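PDB 6WI4: caspase-3 from Porites astreoides, which probably cleaves proteins next to aspartate residues, as a cysteine protease of the caspase family acting in coral apoptosis. Local coordinates for residues A[26-31]-A[88-93]; A[148-153]-A[167-172]; A[202-205]-A[209-212]. All blocks are in the same frame, centred on the assembly; numbering follows the deposited sequence.

Interaction 1. Residues A[26-31]-A[88-93]; sequences SGMDRY and LTHGEE
The imidazole of H90 reaches across to the loop 26-31 and is held there at one edge and over one face. The polar part is a single hydrogen bond: NE2 of H90 donates to the backbone O of Y31 at 2.8 Å. It is nearly straight, with an N-H...O angle of 173°; the acceptor lies almost in the ring plane, and the ring nitrogen lies in the carbonyl plane of Y31. Such a bond fixes the rotation of the imidazole. H90 is followed by G91, the His-Gly pair of caspases, and is therefore probably the catalytic histidine, with Y31 O as its orienting second-shell acceptor.

The apolar part comes from M28. Its methyl CE stands over the centre of the H90 ring, 3.2 Å from the centroid, a tight CH-pi contact. Bends at both chi2 (-56°) and chi3 (-57°) fold the thioether chain back over the ring, a shape that suits flexible methionine. SD sits over the same face, 4.6 Å from the centroid. Alongside, CB of Y31 lies 3.7 Å from NE2 of H90, while the phenol leads away.

Local bonds shape the loop. A type I turn from M28 to Y31, closed by Y31 N to M28 O, presents the Y31 carbonyl, and S26 OG accepts from M28 N in an ST turn.

F22 meets the H90 ring and touches M28. Strand 95-98 contributes Y97, which packs on both M28 and H90, while L88, at the end of strand 83-88, packs against helix 36-49.

Interaction 2. Residues A[148-153]-A[167-172]; sequences VYAYST and SWFIQS
A150 is the first residue of strand 147-151 to meet F169, its small CB lying 4.1 Å from CZ at the far end of the ring. A methyl group suits this position because it leaves room for the phenyl, and A150 O also lies 3.8 Å from the same CZ.

Y151 turns its side chain away and contributes its carbonyl instead: O stands over one face of the F169 ring, toward the rim, 3.8 Å from CE1.

S152, just beyond the strand, makes the closest approach. Its CA lies over that same face, 3.6 Å from the ring centroid, in a CH-pi contact, while CB comes within 3.4 Å of CD2 of F169. The phenyl comes under this backbone because CG of F169 is anti to its backbone N (chi1 177°). A small residue lets the ring approach so near the main chain, and the hydroxyl is not lost in the apolar contact, since S152 OG bonds to S159 OG.

No hydrogen bond joins the two segments. S167 OG caps helix 168-180 by accepting from I170 N, and between the segments the contact rests on the buried F169 ring: van der Waals packing and the CH-pi contact of S152 CA, with the Y151 carbonyl also over that face, all dependent on close shape fit.

Interaction 3. Residues A[202-205]-A[209-212]; sequences SRTG and SDSK
The two sides of this loop run so close that the CA atoms of S202 and S211 are 4.6 Å apart, and S202 is bonded both ways, its N donating to K212 O (2.8 Å) and its O accepting from S211 N (2.8 Å), a pattern resembling a G1-type bulge, with S211 at positive phi (60°), though neither segment is a regular strand.

The S202 hydroxyl bridges to the segment 209-212. OG donates to S209 O at 2.8 Å, in the carbonyl plane and on a lone pair, and accepts from K212 N at 2.8 Å along a nearly straight N-H (170°). A serine suits the place, since its short hydroxyl both gives and takes.

D210 holds the segment 202-205 with one oxygen. Its CG is anti to its own N (chi1 -166°), which brings OD1 within bonding distance of two successive amides: T204 N meets it nearly along the C-O axis at 2.8 Å, and G205 N from above the carboxylate plane at 3.1 Å. These bonds hold the turn at G205, where a positive phi favours glycine. The hydroxyls of T204 and S209 share a further bond, OG1 to OG, of 2.8 Å. One water donates to S202 O and also bonds S211 OG.

R203 N hydrogen-bonds an acidic side chain of the bound peptide, consistent with a caspase substrate-binding loop. In sequence the loop follows helix 186-197 and precedes strand 217-220; W160 of strand 156-162 packs against S202, T204, S209 and K212, whose NZ forms a salt bridge with D137.

In the fold
The three interactions follow one another along the chain and all lie in the caspase domain. Interactions 1 and 2 grow from the C-terminal ends of parallel strands 83-88 and 147-151 of the six-stranded sheet; their centres are about 17 Å apart, and they meet where L88 CD2 packs on I170 CG1 at 4.1 Å. Interaction 3 lies in the loop before strand 217-220, its centre about 19 Å from that of interaction 2, which it touches through W168, and about 20 Å from that of interaction 1. Each has residues touching the bound peptide, so together they border the substrate groove, with the probable catalytic histidine at one side and the outer loop at another.

Interaction 1. Residues A[26-31]-A[88-93]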
loop_
_atom_site.group_PDB
_atom_site.type_symbol
_atom_site.label_atom_id
_atom_site.label_comp_id
_atom_site.label_asym_id
_atom_site.label_seq_id
_atom_site.Cartn_x
_atom_site.Cartn_y
_atom_site.Cartn_z
ATOM N N SER A 26 -10.921 14.113 -13.519
ATOM C CA SER A 26 -10.577 12.708 -13.321
ATOM C C SER A 26 -11.689 11.752 -13.721
ATOM O O SER A 26 -11.432 10.553 -13.882
ATOM C CB SER A 26 -10.209 12.470 -11.854
ATOM O OG SER A 26 -11.377 12.451 -11.045
ATOM N N GLY A 27 -12.914 12.245 -13.881
ATOM C CA GLY A 27 -14.045 11.371 -14.067
ATOM C C GLY A 27 -14.555 10.712 -12.803
ATOM O O GLY A 27 -15.580 10.019 -12.858
ATOM N N MET A 28 -13.883 10.907 -11.667
ATOM C CA MET A 28 -14.256 10.260 -10.414
ATOM C C MET A 28 -14.878 11.221 -9.409
ATOM O O MET A 28 -15.017 10.868 -8.233
ATOM C CB MET A 28 -13.035 9.572 -9.783
ATOM C CG MET A 28 -12.458 8.430 -10.605
ATOM S SD MET A 28 -13.645 7.125 -11.016
ATOM C CE MET A 28 -14.217 6.607 -9.426
ATOM N N ASP A 29 -15.278 12.424 -9.838
ATOM C CA ASP A 29 -15.779 13.398 -8.872
ATOM C C ASP A 29 -17.058 12.922 -8.190
ATOM O O ASP A 29 -17.351 13.344 -7.065
ATOM C CB ASP A 29 -16.004 14.756 -9.546
ATOM C CG ASP A 29 -16.834 14.652 -10.807
ATOM O OD1 ASP A 29 -16.414 13.937 -11.741
ATOM O OD2 ASP A 29 -17.900 15.298 -10.870
ATOM N N ARG A 30 -17.825 12.046 -8.836
ATOM C CA ARG A 30 -19.051 11.530 -8.237
ATOM C C ARG A 30 -18.813 10.343 -7.315
ATOM O O ARG A 30 -19.777 9.819 -6.746
ATOM C CB ARG A 30 -20.051 11.128 -9.328
ATOM N N TYR A 31 -17.565 9.911 -7.140
ATOM C CA TYR A 31 -17.248 8.743 -6.316
ATOM C C TYR A 31 -16.195 9.080 -5.268
ATOM O O TYR A 31 -15.112 8.492 -5.245
ATOM C CB TYR A 31 -16.790 7.579 -7.194
ATOM C CG TYR A 31 -17.800 7.231 -8.274
ATOM C CD1 TYR A 31 -18.905 6.444 -7.987
ATOM C CD2 TYR A 31 -17.652 7.705 -9.571
ATOM C CE1 TYR A 31 -19.835 6.130 -8.965
ATOM C CE2 TYR A 31 -18.578 7.397 -10.557
ATOM C CZ TYR A 31 -19.663 6.608 -10.246
ATOM O OH TYR A 31 -20.586 6.298 -11.222
ATOM N N LEU A 88 -3.825 5.423 -1.108
ATOM C CA LEU A 88 -5.228 5.074 -0.932
ATOM C C LEU A 88 -6.003 5.918 -1.932
ATOM O O LEU A 88 -6.079 7.141 -1.777
ATOM C CB LEU A 88 -5.672 5.364 0.506
ATOM C CG LEU A 88 -4.672 5.041 1.621
ATOM C CD1 LEU A 88 -5.167 5.654 2.934
ATOM C CD2 LEU A 88 -4.509 3.530 1.764
ATOM N N THR A 89 -6.548 5.292 -2.972
ATOM C CA THR A 89 -7.106 6.079 -4.073
ATOM C C THR A 89 -7.948 5.168 -4.962
ATOM O O THR A 89 -8.095 3.971 -4.697
ATOM C CB THR A 89 -5.988 6.781 -4.859
ATOM O OG1 THR A 89 -6.555 7.717 -5.789
ATOM C CG2 THR A 89 -5.080 5.790 -5.609
ATOM N N HIS A 90 -8.510 5.748 -6.024
ATOM C CA HIS A 90 -9.135 4.947 -7.065
ATOM C C HIS A 90 -8.068 4.347 -7.977
ATOM O O HIS A 90 -6.931 4.822 -8.046
ATOM C CB HIS A 90 -10.104 5.800 -7.893
ATOM C CG HIS A 90 -11.436 5.995 -7.240
ATOM N ND1 HIS A 90 -12.242 4.939 -6.892
ATOM C CD2 HIS A 90 -12.112 7.115 -6.888
ATOM C CE1 HIS A 90 -13.352 5.389 -6.337
ATOM N NE2 HIS A 90 -13.302 6.710 -6.332
ATOM N N GLY A 91 -8.450 3.299 -8.698
ATOM C CA GLY A 91 -7.532 2.730 -9.668
ATOM C C GLY A 91 -8.240 1.900 -10.709
ATOM O O GLY A 91 -9.444 1.652 -10.642
ATOM N N GLU A 92 -7.445 1.481 -11.692
ATOM C CA GLU A 92 -7.828 0.478 -12.677
ATOM C C GLU A 92 -6.620 -0.424 -12.869
ATOM O O GLU A 92 -5.591 -0.250 -12.209
ATOM C CB GLU A 92 -8.287 1.123 -13.993
ATOM C CG GLU A 92 -9.779 1.008 -14.252
ATOM C CD GLU A 92 -10.192 -0.334 -14.871
ATOM O OE1 GLU A 92 -9.313 -1.148 -15.268
ATOM O OE2 GLU A 92 -11.415 -0.568 -14.972
ATOM N N GLU A 93 -6.721 -1.396 -13.774
ATOM C CA GLU A 93 -5.607 -2.328 -13.910
ATOM C C GLU A 93 -4.343 -1.596 -14.356
ATOM O O GLU A 93 -4.307 -0.990 -15.433
ATOM C CB GLU A 93 -5.946 -3.453 -14.887
ATOM C CG GLU A 93 -4.980 -4.609 -14.753
ATOM C CD GLU A 93 -5.470 -5.889 -15.398
ATOM O OE1 GLU A 93 -4.645 -6.816 -15.527
ATOM O OE2 GLU A 93 -6.664 -5.959 -15.770
#

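Interaction 2. Residues A[148-153]-A[167-172]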
loop_
_atom_site.group_PDB
_atom_site.type_symbol
_atom_site.label_atom_id
_atom_site.label_comp_id
_atom_site.label_asym_id
_atom_site.label_seq_id
_atom_site.Cartn_x
_atom_site.Cartn_y
_atom_site.Cartn_z
ATOM N N VAL A 148 8.728 -5.012 -2.558
ATOM C CA VAL A 148 7.550 -5.835 -2.307
ATOM C C VAL A 148 6.330 -4.944 -2.482
ATOM O O VAL A 148 6.308 -3.809 -1.994
ATOM C CB VAL A 148 7.587 -6.517 -0.921
ATOM C CG1 VAL A 148 7.740 -5.512 0.226
ATOM C CG2 VAL A 148 6.364 -7.386 -0.737
ATOM N N TYR A 149 5.345 -5.427 -3.237
ATOM C CA TYR A 149 4.172 -4.639 -3.598
ATOM C C TYR A 149 2.961 -5.359 -3.031
ATOM O O TYR A 149 2.612 -6.455 -3.491
ATOM C CB TYR A 149 4.055 -4.462 -5.113
ATOM C CG TYR A 149 5.325 -4.012 -5.815
ATOM C CD1 TYR A 149 6.231 -4.940 -6.300
ATOM C CD2 TYR A 149 5.608 -2.662 -6.005
ATOM C CE1 TYR A 149 7.390 -4.545 -6.965
ATOM C CE2 TYR A 149 6.773 -2.265 -6.657
ATOM C CZ TYR A 149 7.649 -3.208 -7.140
ATOM O OH TYR A 149 8.803 -2.833 -7.806
ATOM N N ALA A 150 2.346 -4.764 -2.011
ATOM C CA ALA A 150 1.213 -5.364 -1.323
ATOM C C ALA A 150 -0.061 -4.732 -1.869
ATOM O O ALA A 150 -0.369 -3.576 -1.566
ATOM C CB ALA A 150 1.337 -5.170 0.185
ATOM N N TYR A 151 -0.793 -5.488 -2.680
ATOM C CA TYR A 151 -1.990 -5.011 -3.363
ATOM C C TYR A 151 -3.251 -5.449 -2.630
ATOM O O TYR A 151 -3.352 -6.595 -2.191
ATOM C CB TYR A 151 -2.040 -5.585 -4.778
ATOM C CG TYR A 151 -1.128 -4.934 -5.779
ATOM C CD1 TYR A 151 -1.549 -3.827 -6.508
ATOM C CD2 TYR A 151 0.126 -5.460 -6.041
ATOM C CE1 TYR A 151 -0.738 -3.254 -7.469
ATOM C CE2 TYR A 151 0.953 -4.889 -7.000
ATOM C CZ TYR A 151 0.510 -3.785 -7.706
ATOM O OH TYR A 151 1.312 -3.204 -8.663
ATOM N N SER A 152 -4.243 -4.556 -2.573
ATOM C CA SER A 152 -5.483 -4.874 -1.862
ATOM C C SER A 152 -6.311 -5.956 -2.557
ATOM O O SER A 152 -7.080 -6.653 -1.883
ATOM C CB SER A 152 -6.330 -3.612 -1.676
ATOM O OG SER A 152 -6.830 -3.092 -2.907
ATOM N N THR A 153 -6.199 -6.107 -3.876
ATOM C CA THR A 153 -7.069 -7.023 -4.617
ATOM C C THR A 153 -6.231 -7.739 -5.677
ATOM O O THR A 153 -5.008 -7.854 -5.555
ATOM C CB THR A 153 -8.316 -6.273 -5.144
ATOM O OG1 THR A 153 -9.267 -7.232 -5.633
ATOM C CG2 THR A 153 -7.986 -5.266 -6.254
ATOM N N SER A 167 -11.166 0.355 4.533
ATOM C CA SER A 167 -11.127 -0.713 3.544
ATOM C C SER A 167 -10.835 -2.069 4.178
ATOM O O SER A 167 -10.178 -2.179 5.222
ATOM C CB SER A 167 -10.094 -0.419 2.453
ATOM O OG SER A 167 -8.768 -0.479 2.960
ATOM N N TRP A 168 -11.332 -3.115 3.516
ATOM C CA TRP A 168 -11.088 -4.474 3.972
ATOM C C TRP A 168 -9.597 -4.744 4.094
ATOM O O TRP A 168 -9.130 -5.294 5.094
ATOM C CB TRP A 168 -11.694 -5.470 2.992
ATOM C CG TRP A 168 -13.171 -5.412 2.877
ATOM C CD1 TRP A 168 -14.030 -4.623 3.592
ATOM C CD2 TRP A 168 -13.977 -6.190 1.991
ATOM N NE1 TRP A 168 -15.329 -4.871 3.197
ATOM C CE2 TRP A 168 -15.317 -5.828 2.215
ATOM C CE3 TRP A 168 -13.691 -7.164 1.028
ATOM C CZ2 TRP A 168 -16.373 -6.409 1.511
ATOM C CZ3 TRP A 168 -14.732 -7.728 0.323
ATOM C CH2 TRP A 168 -16.057 -7.353 0.569
ATOM N N PHE A 169 -8.831 -4.356 3.077
ATOM C CA PHE A 169 -7.400 -4.640 3.076
ATOM C C PHE A 169 -6.674 -3.889 4.187
ATOM O O PHE A 169 -5.904 -4.490 4.943
ATOM C CB PHE A 169 -6.828 -4.286 1.708
ATOM C CG PHE A 169 -5.342 -4.452 1.582
ATOM C CD1 PHE A 169 -4.749 -5.696 1.720
ATOM C CD2 PHE A 169 -4.553 -3.362 1.259
ATOM C CE1 PHE A 169 -3.386 -5.844 1.571
ATOM C CE2 PHE A 169 -3.180 -3.496 1.103
ATOM C CZ PHE A 169 -2.599 -4.740 1.259
ATOM N N ILE A 170 -6.884 -2.573 4.298
ATOM C CA ILE A 170 -6.117 -1.820 5.288
ATOM C C ILE A 170 -6.567 -2.173 6.705
ATOM O O ILE A 170 -5.730 -2.275 7.614
ATOM C CB ILE A 170 -6.193 -0.306 5.011
ATOM C CG1 ILE A 170 -5.590 0.027 3.642
ATOM C CG2 ILE A 170 -5.466 0.473 6.115
ATOM C CD1 ILE A 170 -4.100 -0.329 3.499
ATOM N N GLN A 171 -7.880 -2.377 6.919
ATOM C CA GLN A 171 -8.372 -2.883 8.205
ATOM C C GLN A 171 -7.651 -4.170 8.588
ATOM O O GLN A 171 -7.233 -4.356 9.739
ATOM C CB GLN A 171 -9.885 -3.170 8.145
ATOM C CG GLN A 171 -10.859 -2.003 8.270
ATOM C CD GLN A 171 -12.317 -2.478 8.403
ATOM O OE1 GLN A 171 -12.750 -2.885 9.489
ATOM N NE2 GLN A 171 -13.072 -2.438 7.296
ATOM N N SER A 172 -7.541 -5.091 7.631
ATOM C CA SER A 172 -6.938 -6.387 7.903
ATOM C C SER A 172 -5.435 -6.260 8.090
ATOM O O SER A 172 -4.848 -6.929 8.949
ATOM C CB SER A 172 -7.244 -7.362 6.763
ATOM O OG SER A 172 -8.644 -7.585 6.649
#

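Interaction 3. Residues A[202-205]-A[209-212]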
loop_
_atom_site.group_PDB
_atom_site.type_symbol
_atom_site.label_atom_id
_atom_site.label_comp_id
_atom_site.label_asym_id
_atom_site.label_seq_id
_atom_site.Cartn_x
_atom_site.Cartn_y
_atom_site.Cartn_z
ATOM N N SER A 202 -19.362 -8.465 0.595
ATOM C CA SER A 202 -19.874 -7.100 0.571
ATOM C C SER A 202 -21.324 -7.074 1.035
ATOM O O SER A 202 -22.086 -8.021 0.818
ATOM C CB SER A 202 -19.779 -6.486 -0.823
ATOM O OG SER A 202 -20.642 -7.176 -1.715
ATOM N N ARG A 203 -21.687 -5.970 1.682
ATOM C CA ARG A 203 -23.039 -5.714 2.172
ATOM C C ARG A 203 -23.467 -4.380 1.576
ATOM O O ARG A 203 -23.111 -3.317 2.099
ATOM C CB ARG A 203 -23.065 -5.675 3.694
ATOM C CG ARG A 203 -22.989 -7.008 4.371
ATOM C CD ARG A 203 -23.045 -6.825 5.894
ATOM N NE ARG A 203 -23.963 -5.744 6.279
ATOM C CZ ARG A 203 -25.191 -5.928 6.762
ATOM N NH1 ARG A 203 -25.943 -4.880 7.073
ATOM N NH2 ARG A 203 -25.674 -7.152 6.937
ATOM N N THR A 204 -24.195 -4.429 0.459
ATOM C CA THR A 204 -24.659 -3.228 -0.209
ATOM C C THR A 204 -26.164 -3.142 -0.328
ATOM O O THR A 204 -26.678 -2.039 -0.526
ATOM C CB THR A 204 -24.084 -3.125 -1.629
ATOM O OG1 THR A 204 -24.636 -4.175 -2.428
ATOM C CG2 THR A 204 -22.551 -3.241 -1.618
ATOM N N GLY A 205 -26.870 -4.259 -0.227
ATOM C CA GLY A 205 -28.296 -4.292 -0.510
ATOM C C GLY A 205 -28.655 -4.189 -1.976
ATOM O O GLY A 205 -29.846 -4.183 -2.309
ATOM N N SER A 209 -24.191 -5.765 -6.751
ATOM C CA SER A 209 -22.922 -5.598 -6.037
ATOM C C SER A 209 -22.864 -6.291 -4.685
ATOM O O SER A 209 -21.839 -6.192 -3.999
ATOM C CB SER A 209 -22.633 -4.106 -5.839
ATOM O OG SER A 209 -23.602 -3.548 -4.956
ATOM N N ASP A 210 -23.918 -6.979 -4.277
ATOM C CA ASP A 210 -24.017 -7.529 -2.937
ATOM C C ASP A 210 -23.380 -8.912 -2.842
ATOM O O ASP A 210 -23.362 -9.686 -3.804
ATOM C CB ASP A 210 -25.483 -7.607 -2.519
ATOM C CG ASP A 210 -25.653 -7.840 -1.039
ATOM O OD1 ASP A 210 -25.304 -6.940 -0.254
ATOM O OD2 ASP A 210 -26.137 -8.927 -0.667
ATOM N N SER A 211 -22.846 -9.206 -1.655
ATOM C CA SER A 211 -22.245 -10.500 -1.332
ATOM C C SER A 211 -21.073 -10.845 -2.239
ATOM O O SER A 211 -20.846 -12.013 -2.555
ATOM C CB SER A 211 -23.283 -11.630 -1.357
ATOM O OG SER A 211 -24.282 -11.373 -0.389
ATOM N N LYS A 212 -20.303 -9.844 -2.643
ATOM C CA LYS A 212 -19.135 -10.059 -3.487
ATOM C C LYS A 212 -17.889 -10.150 -2.616
ATOM O O LYS A 212 -17.902 -9.788 -1.438
ATOM C CB LYS A 212 -18.988 -8.955 -4.539
ATOM C CG LYS A 212 -20.233 -8.787 -5.418
ATOM C CD LYS A 212 -20.573 -10.066 -6.177
ATOM C CE LYS A 212 -21.663 -9.766 -7.201
ATOM N NZ LYS A 212 -21.985 -10.930 -8.069
HETATM O O HOH W 1 -23.591 -9.850 2.069
#